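Local coordinates for GTP-binding protein REM 1 (Homo sapiens, PDB 2NZJ) that binds guanine nucleotide, held here as GDP with magnesium, and probably works as a Ras-related GTPase of the Rad and Gem type in signalling, at residues A[4-9]-A[55-60]; A[45-50]-A[163-168]. All blocks are in the same frame, centred on the assembly; numbering follows the deposited sequence.

Contact 1 of 2, residues A[4-9]-A[55-60]; sequences LYRVVL and VVVDTW
V55 opens a ladder of four backbone hydrogen bonds with strand 4-9: its N donates to Y5 O at 2.9 Å, and its O takes the N-H of V7. The two strands run parallel side by side in the central sheet of a Ras-like P-loop GTPase, where strand 50-57 lies between strand 4-10 and the edge strand 40-47. V55 CG2 also meets L4 CD1 at the start of the ladder. One residue on, V56 turns to the same face of the sheet as V7. Its CA lies 3.3 Å from V7 O in a CA-H...O contact, and its CG1 packs against L9 CD1 at 3.8 Å; helix 156-171 covers this side through V163 and F160. V57 closes the ladder, its N giving a nearly straight bond to V7 O and its O receiving L9 N. Its side chain shares the other face with R6 and V8. There the R6 chain is stretched out from CG to NE, CG anti to the backbone N (chi1 -180°), and lays its guanidinium over V57: CG2 sits above the centre of that flat group, 3.5 Å from R6 CZ. The chain then leaves the sheet at D58, the residue after the ladder, whose side chain comes within about 4 Å of the bound magnesium ion and about 5 Å of GDP, nearest atom to nearest atom, and is hydrogen-bonded through OD2 to T18 OG1. At W60 the indole swings off, while CB comes within 3.5 Å of L9 O.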
ATOM      1  N   LEU A   4       4.446   7.847  14.732  1.00 21.00           N
ATOM      2  CA  LEU A   4       4.690   6.534  14.204  1.00 21.36           C
ATOM      3  C   LEU A   4       3.355   5.933  13.800  1.00 21.73           C
ATOM      4  O   LEU A   4       2.382   6.034  14.548  1.00 21.88           O
ATOM      5  CB  LEU A   4       5.371   5.667  15.251  1.00 21.22           C
ATOM      6  CG  LEU A   4       5.792   4.267  14.819  1.00 21.26           C
ATOM      7  CD1 LEU A   4       7.264   4.004  15.205  1.00 21.38           C
ATOM      8  CD2 LEU A   4       4.843   3.222  15.418  1.00 21.07           C
ATOM      9  N   TYR A   5       3.318   5.333  12.606  1.00 21.70           N
ATOM     10  CA  TYR A   5       2.118   4.695  12.093  1.00 21.58           C
ATOM     11  C   TYR A   5       2.410   3.308  11.495  1.00 21.43           C
ATOM     12  O   TYR A   5       3.446   3.087  10.887  1.00 20.88           O
ATOM     13  CB  TYR A   5       1.507   5.569  11.008  1.00 21.85           C
ATOM     14  CG  TYR A   5       1.164   6.974  11.419  1.00 21.51           C
ATOM     15  CD1 TYR A   5       1.798   8.064  10.823  1.00 22.07           C
ATOM     16  CD2 TYR A   5       0.166   7.225  12.365  1.00 22.11           C
ATOM     17  CE1 TYR A   5       1.461   9.378  11.172  1.00 23.03           C
ATOM     18  CE2 TYR A   5      -0.178   8.524  12.736  1.00 22.06           C
ATOM     19  CZ  TYR A   5       0.469   9.602  12.127  1.00 23.29           C
ATOM     20  OH  TYR A   5       0.138  10.903  12.472  1.00 22.95           O
ATOM     21  N   ARG A   6       1.457   2.396  11.659  1.00 21.41           N
ATOM     22  CA  ARG A   6       1.543   1.041  11.117  1.00 21.47           C
ATOM     23  C   ARG A   6       0.781   1.022   9.793  1.00 21.22           C
ATOM     24  O   ARG A   6      -0.417   1.332   9.742  1.00 21.15           O
ATOM     25  CB  ARG A   6       0.950   0.031  12.120  1.00 21.70           C
ATOM     26  CG  ARG A   6       0.966  -1.423  11.703  1.00 21.66           C
ATOM     27  CD  ARG A   6       0.316  -2.302  12.785  1.00 22.88           C
ATOM     28  NE  ARG A   6       0.226  -3.720  12.382  1.00 24.60           N
ATOM     29  CZ  ARG A   6       1.155  -4.665  12.598  1.00 26.08           C
ATOM     30  NH1 ARG A   6       2.299  -4.388  13.204  1.00 25.98           N
ATOM     31  NH2 ARG A   6       0.960  -5.917  12.169  1.00 25.93           N
ATOM     32  N   VAL A   7       1.497   0.706   8.723  1.00 21.24           N
ATOM     33  CA  VAL A   7       0.945   0.666   7.381  1.00 21.28           C
ATOM     34  C   VAL A   7       0.953  -0.771   6.906  1.00 21.34           C
ATOM     35  O   VAL A   7       2.006  -1.408   6.848  1.00 21.55           O
ATOM     36  CB  VAL A   7       1.795   1.478   6.372  1.00 21.70           C
ATOM     37  CG1 VAL A   7       1.206   1.348   4.945  1.00 19.97           C
ATOM     38  CG2 VAL A   7       1.888   2.940   6.799  1.00 20.86           C
ATOM     39  N   VAL A   8      -0.210  -1.281   6.535  1.00 21.16           N
ATOM     40  CA  VAL A   8      -0.316  -2.684   6.184  1.00 21.10           C
ATOM     41  C   VAL A   8      -0.468  -2.851   4.659  1.00 21.30           C
ATOM     42  O   VAL A   8      -1.348  -2.219   4.069  1.00 21.01           O
ATOM     43  CB  VAL A   8      -1.463  -3.352   6.982  1.00 20.94           C
ATOM     44  CG1 VAL A   8      -1.361  -4.830   6.911  1.00 20.40           C
ATOM     45  CG2 VAL A   8      -1.411  -2.925   8.444  1.00 20.95           C
ATOM     46  N   LEU A   9       0.409  -3.674   4.041  1.00 21.53           N
ATOM     47  CA  LEU A   9       0.351  -3.993   2.577  1.00 21.67           C
ATOM     48  C   LEU A   9      -0.507  -5.228   2.292  1.00 21.60           C
ATOM     49  O   LEU A   9      -0.196  -6.318   2.746  1.00 22.14           O
ATOM     50  CB  LEU A   9       1.743  -4.251   1.972  1.00 21.53           C
ATOM     51  CG  LEU A   9       2.691  -3.076   1.733  1.00 22.34           C
ATOM     52  CD1 LEU A   9       4.078  -3.573   1.347  1.00 22.67           C
ATOM     53  CD2 LEU A   9       2.145  -2.144   0.667  1.00 22.95           C
ATOM     54  N   VAL A  55       5.980   2.112   9.948  1.00 10.57           N
ATOM     55  CA  VAL A  55       6.332   0.713  10.006  1.00 10.61           C
ATOM     56  C   VAL A  55       5.435   0.020   8.975  1.00 11.12           C
ATOM     57  O   VAL A  55       4.204  -0.009   9.130  1.00 10.98           O
ATOM     58  CB  VAL A  55       6.129   0.144  11.422  1.00 10.89           C
ATOM     59  CG1 VAL A  55       6.426  -1.356  11.452  1.00  9.15           C
ATOM     60  CG2 VAL A  55       7.014   0.915  12.442  1.00 10.18           C
ATOM     61  N   VAL A  56       6.057  -0.509   7.918  1.00 11.06           N
ATOM     62  CA  VAL A  56       5.332  -1.111   6.803  1.00 10.96           C
ATOM     63  C   VAL A  56       5.343  -2.623   7.004  1.00 11.32           C
ATOM     64  O   VAL A  56       6.414  -3.238   7.089  1.00 11.73           O
ATOM     65  CB  VAL A  56       5.953  -0.699   5.436  1.00 11.23           C
ATOM     66  CG1 VAL A  56       5.366  -1.503   4.290  1.00 10.36           C
ATOM     67  CG2 VAL A  56       5.728   0.805   5.170  1.00 10.44           C
ATOM     68  N   VAL A  57       4.145  -3.201   7.108  1.00 11.61           N
ATOM     69  CA  VAL A  57       3.953  -4.641   7.354  1.00 11.79           C
ATOM     70  C   VAL A  57       3.640  -5.368   6.027  1.00 12.14           C
ATOM     71  O   VAL A  57       2.772  -4.928   5.246  1.00 12.16           O
ATOM     72  CB  VAL A  57       2.806  -4.893   8.374  1.00 11.72           C
ATOM     73  CG1 VAL A  57       2.600  -6.368   8.601  1.00 10.95           C
ATOM     74  CG2 VAL A  57       3.110  -4.224   9.719  1.00 11.99           C
ATOM     75  N   ASP A  58       4.360  -6.467   5.782  1.00 12.55           N
ATOM     76  CA  ASP A  58       4.270  -7.230   4.535  1.00 12.92           C
ATOM     77  C   ASP A  58       4.097  -8.711   4.819  1.00 13.09           C
ATOM     78  O   ASP A  58       4.878  -9.538   4.367  1.00 13.31           O
ATOM     79  CB  ASP A  58       5.530  -6.997   3.701  1.00 12.71           C
ATOM     80  CG  ASP A  58       5.553  -7.828   2.437  1.00 13.95           C
ATOM     81  OD1 ASP A  58       4.455  -8.029   1.857  1.00 14.30           O
ATOM     82  OD2 ASP A  58       6.664  -8.281   2.029  1.00 15.66           O
ATOM     83  N   THR A  59       3.042  -9.052   5.546  1.00 13.73           N
ATOM     84  CA  THR A  59       2.836 -10.429   6.008  1.00 14.21           C
ATOM     85  C   THR A  59       1.553 -11.063   5.484  1.00 14.59           C
ATOM     86  O   THR A  59       1.215 -12.165   5.873  1.00 15.25           O
ATOM     87  CB  THR A  59       2.801 -10.481   7.573  1.00 14.39           C
ATOM     88  OG1 THR A  59       1.689  -9.708   8.070  1.00 14.32           O
ATOM     89  CG2 THR A  59       4.110  -9.952   8.173  1.00 13.63           C
ATOM     90  N   TRP A  60       0.857 -10.387   4.589  1.00 15.17           N
ATOM     91  CA  TRP A  60      -0.457 -10.830   4.122  1.00 15.57           C
ATOM     92  C   TRP A  60      -0.358 -12.094   3.271  1.00 15.76           C
ATOM     93  O   TRP A  60       0.305 -12.077   2.233  1.00 16.24           O
ATOM     94  CB  TRP A  60      -1.110  -9.694   3.318  1.00 15.89           C
ATOM     95  CG  TRP A  60      -2.376 -10.095   2.676  1.00 16.19           C
ATOM     96  CD1 TRP A  60      -2.572 -10.387   1.364  1.00 15.88           C
ATOM     97  CD2 TRP A  60      -3.634 -10.275   3.329  1.00 16.40           C
ATOM     98  NE1 TRP A  60      -3.884 -10.723   1.149  1.00 16.28           N
ATOM     99  CE2 TRP A  60      -4.560 -10.668   2.341  1.00 16.51           C
ATOM    100  CE3 TRP A  60      -4.073 -10.124   4.656  1.00 16.17           C
ATOM    101  CZ2 TRP A  60      -5.909 -10.924   2.633  1.00 16.87           C
ATOM    102  CZ3 TRP A  60      -5.410 -10.378   4.952  1.00 16.45           C
ATOM    103  CH2 TRP A  60      -6.316 -10.779   3.941  1.00 16.84           C
TER

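Contact 2 of 2, residues A[45-50]-A[163-168]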
ATOM      1  N   LEU A  45      10.508   9.173   7.488  1.00 11.42           N
ATOM      2  CA  LEU A  45      10.493   9.974   6.275  1.00 11.41           C
ATOM      3  C   LEU A  45      10.288  11.442   6.583  1.00 11.35           C
ATOM      4  O   LEU A  45       9.493  11.791   7.457  1.00 11.41           O
ATOM      5  CB  LEU A  45       9.350   9.540   5.365  1.00 11.28           C
ATOM      6  CG  LEU A  45       9.466   8.169   4.764  1.00 10.89           C
ATOM      7  CD1 LEU A  45       8.158   7.849   4.054  1.00 11.14           C
ATOM      8  CD2 LEU A  45      10.663   8.102   3.837  1.00  9.99           C
ATOM      9  N   THR A  46      10.986  12.290   5.841  1.00 11.25           N
ATOM     10  CA  THR A  46      10.817  13.728   5.934  1.00 11.63           C
ATOM     11  C   THR A  46       9.868  14.192   4.829  1.00 11.76           C
ATOM     12  O   THR A  46      10.159  14.059   3.650  1.00 11.94           O
ATOM     13  CB  THR A  46      12.185  14.450   5.828  1.00 11.84           C
ATOM     14  OG1 THR A  46      12.983  14.122   6.978  1.00 12.75           O
ATOM     15  CG2 THR A  46      12.025  15.971   5.766  1.00 11.66           C
ATOM     16  N   VAL A  47       8.720  14.722   5.222  1.00 12.07           N
ATOM     17  CA  VAL A  47       7.693  15.146   4.277  1.00 12.17           C
ATOM     18  C   VAL A  47       7.194  16.505   4.733  1.00 12.70           C
ATOM     19  O   VAL A  47       6.969  16.715   5.923  1.00 12.56           O
ATOM     20  CB  VAL A  47       6.548  14.162   4.242  1.00 12.00           C
ATOM     21  CG1 VAL A  47       5.601  14.493   3.101  1.00 12.58           C
ATOM     22  CG2 VAL A  47       7.084  12.776   4.070  1.00 11.55           C
ATOM     23  N   ASP A  48       7.056  17.434   3.788  1.00 13.51           N
ATOM     24  CA  ASP A  48       6.669  18.826   4.089  1.00 13.92           C
ATOM     25  C   ASP A  48       7.419  19.353   5.324  1.00 14.08           C
ATOM     26  O   ASP A  48       6.826  19.939   6.242  1.00 13.99           O
ATOM     27  CB  ASP A  48       5.149  18.931   4.274  1.00 14.27           C
ATOM     28  CG  ASP A  48       4.368  18.376   3.073  1.00 15.40           C
ATOM     29  OD1 ASP A  48       4.673  18.751   1.924  1.00 17.55           O
ATOM     30  OD2 ASP A  48       3.445  17.571   3.277  1.00 16.35           O
ATOM     31  N   GLY A  49       8.729  19.105   5.350  1.00 14.22           N
ATOM     32  CA  GLY A  49       9.615  19.615   6.405  1.00 14.18           C
ATOM     33  C   GLY A  49       9.500  18.972   7.777  1.00 14.37           C
ATOM     34  O   GLY A  49      10.081  19.477   8.730  1.00 14.26           O
ATOM     35  N   GLU A  50       8.783  17.845   7.863  1.00 14.62           N
ATOM     36  CA  GLU A  50       8.403  17.206   9.137  1.00 14.82           C
ATOM     37  C   GLU A  50       8.667  15.700   9.076  1.00 14.19           C
ATOM     38  O   GLU A  50       8.329  15.041   8.100  1.00 14.31           O
ATOM     39  CB  GLU A  50       6.909  17.482   9.407  1.00 14.87           C
ATOM     40  CG  GLU A  50       6.249  16.739  10.585  1.00 16.13           C
ATOM     41  CD  GLU A  50       4.708  16.951  10.671  1.00 16.89           C
ATOM     42  OE1 GLU A  50       4.162  17.893  10.039  1.00 18.24           O
ATOM     43  OE2 GLU A  50       4.038  16.168  11.390  1.00 19.07           O
ATOM     44  N   VAL A 163       0.966   8.465   1.754  1.00 28.10           N
ATOM     45  CA  VAL A 163       0.416   7.828   2.946  1.00 28.08           C
ATOM     46  C   VAL A 163       0.630   8.713   4.185  1.00 28.04           C
ATOM     47  O   VAL A 163      -0.312   8.946   4.960  1.00 27.94           O
ATOM     48  CB  VAL A 163       1.062   6.444   3.205  1.00 28.20           C
ATOM     49  CG1 VAL A 163       0.638   5.901   4.527  1.00 27.41           C
ATOM     50  CG2 VAL A 163       0.714   5.478   2.095  1.00 28.24           C
ATOM     51  N   VAL A 164       1.857   9.209   4.375  1.00 27.87           N
ATOM     52  CA  VAL A 164       2.137  10.121   5.504  1.00 27.48           C
ATOM     53  C   VAL A 164       1.165  11.294   5.486  1.00 27.71           C
ATOM     54  O   VAL A 164       0.528  11.595   6.500  1.00 27.68           O
ATOM     55  CB  VAL A 164       3.554  10.722   5.472  1.00 27.44           C
ATOM     56  CG1 VAL A 164       3.710  11.740   6.572  1.00 26.91           C
ATOM     57  CG2 VAL A 164       4.640   9.643   5.560  1.00 27.06           C
ATOM     58  N   ARG A 165       1.035  11.952   4.335  1.00 27.98           N
ATOM     59  CA  ARG A 165       0.155  13.136   4.239  1.00 28.52           C
ATOM     60  C   ARG A 165      -1.287  12.817   4.600  1.00 28.56           C
ATOM     61  O   ARG A 165      -1.911  13.574   5.317  1.00 28.91           O
ATOM     62  CB  ARG A 165       0.182  13.775   2.836  1.00 28.65           C
ATOM     63  CG  ARG A 165       1.453  14.542   2.551  1.00 28.20           C
ATOM     64  CD  ARG A 165       1.366  15.280   1.278  1.00 27.72           C
ATOM     65  NE  ARG A 165       2.630  15.963   1.030  1.00 29.11           N
ATOM     66  CZ  ARG A 165       3.625  15.500   0.263  1.00 29.09           C
ATOM     67  NH1 ARG A 165       3.519  14.348  -0.400  1.00 26.59           N
ATOM     68  NH2 ARG A 165       4.739  16.226   0.145  1.00 28.75           N
ATOM     69  N   GLN A 166      -1.806  11.702   4.101  1.00 28.63           N
ATOM     70  CA  GLN A 166      -3.168  11.295   4.407  1.00 28.76           C
ATOM     71  C   GLN A 166      -3.362  11.006   5.897  1.00 29.06           C
ATOM     72  O   GLN A 166      -4.402  11.333   6.484  1.00 29.29           O
ATOM     73  CB  GLN A 166      -3.523  10.055   3.612  1.00 28.78           C
ATOM     74  CG  GLN A 166      -3.539  10.266   2.125  1.00 29.14           C
ATOM     75  CD  GLN A 166      -4.525  11.321   1.721  1.00 29.41           C
ATOM     76  OE1 GLN A 166      -5.650  11.338   2.222  1.00 31.05           O
ATOM     77  NE2 GLN A 166      -4.108  12.233   0.841  1.00 26.51           N
ATOM     78  N   LEU A 167      -2.361  10.378   6.509  1.00 29.39           N
ATOM     79  CA  LEU A 167      -2.397  10.115   7.946  1.00 29.46           C
ATOM     80  C   LEU A 167      -2.423  11.419   8.761  1.00 29.70           C
ATOM     81  O   LEU A 167      -3.077  11.493   9.791  1.00 30.00           O
ATOM     82  CB  LEU A 167      -1.199   9.247   8.369  1.00 29.34           C
ATOM     83  CG  LEU A 167      -1.257   7.768   7.969  1.00 28.95           C
ATOM     84  CD1 LEU A 167       0.058   7.053   8.260  1.00 25.36           C
ATOM     85  CD2 LEU A 167      -2.430   7.054   8.647  1.00 26.77           C
ATOM     86  N   ARG A 168      -1.706  12.436   8.294  1.00 30.22           N
ATOM     87  CA  ARG A 168      -1.659  13.729   8.972  1.00 30.43           C
ATOM     88  C   ARG A 168      -2.969  14.497   8.855  1.00 31.43           C
ATOM     89  O   ARG A 168      -3.280  15.332   9.701  1.00 31.15           O
ATOM     90  CB  ARG A 168      -0.531  14.589   8.414  1.00 30.09           C
ATOM     91  CG  ARG A 168       0.853  14.135   8.802  1.00 28.55           C
ATOM     92  CD  ARG A 168       1.909  14.939   8.053  1.00 27.03           C
ATOM     93  NE  ARG A 168       3.258  14.526   8.424  1.00 27.62           N
ATOM     94  CZ  ARG A 168       4.377  15.015   7.908  1.00 27.00           C
ATOM     95  NH1 ARG A 168       4.323  15.957   6.984  1.00 28.69           N
ATOM     96  NH2 ARG A 168       5.552  14.570   8.328  1.00 25.95           N
TER
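R168 reaches from helix 163-168 to the hairpin turn 47-50 and binds two carbonyls there, with both backbone oxygens in the plane of its guanidinium. NH1 donates to V47 O at 2.9 Å and NH2 to E50 O at 2.8 Å. Both donors come from above the carbonyl planes, and the turn's own N-H groups arrive from the opposite face, E50 N at V47 O and V47 N at E50 O. The R168 chain is extended from CG to NE, and chi4 of 178° keeps CZ in line with it. One face of the guanidinium rests on V164 CG1, near the rim. The other is stacked by the carboxylate of E50, its plane only 10° away and its CD 3.4 Å from R168 CZ; this salt bridge is one of charges alone, since no N-H points at OE2. NH2 is also bonded to T52 OG1. Replacing R168 by an alanine would probably leave the E50 carboxylate without its stacking partner and the two turn carbonyls without their second donors.

R165, one turn back on the helix, grips D48 side-on in a two-nitrogen salt bridge. Its NE meets OD2 at 2.9 Å on the syn side, and NH2 meets OD1 at 3.1 Å from above the carboxylate plane, the two flat groups standing 56° apart. V47 CG1 packs over a face of the R165 guanidinium, offset toward its rim, while V47 CG2 and L45 CD1 both touch V164 CG2. This is a type I' turn of a two-residue beta hairpin, joining the antiparallel strands 40-47 and 50-57 of the Ras-like fold, pinned to the C-terminal helix.

How the contacts relate
The centres of contacts 1 and 2 lie about 16 Å apart; both reach the same mixed sheet, and the chain crosses between them: 4-9 comes first, then 45-50, 55-60 and finally 163-168. Strand 50-57 follows directly from the turn in contact 2 and supplies the second segment of contact 1, with 40-47 at the sheet's edge. Helix 156-171 bridges the two, L167 CD1 touching Y5 CD1 at 3.3 Å and V163 CG1 meeting V7 CG2 at 3.9 Å. Contact 1 thus builds the sheet's interior and runs on to the magnesium and GDP site, whereas contact 2 ties the hairpin 40-57 to the closing helix of the fold.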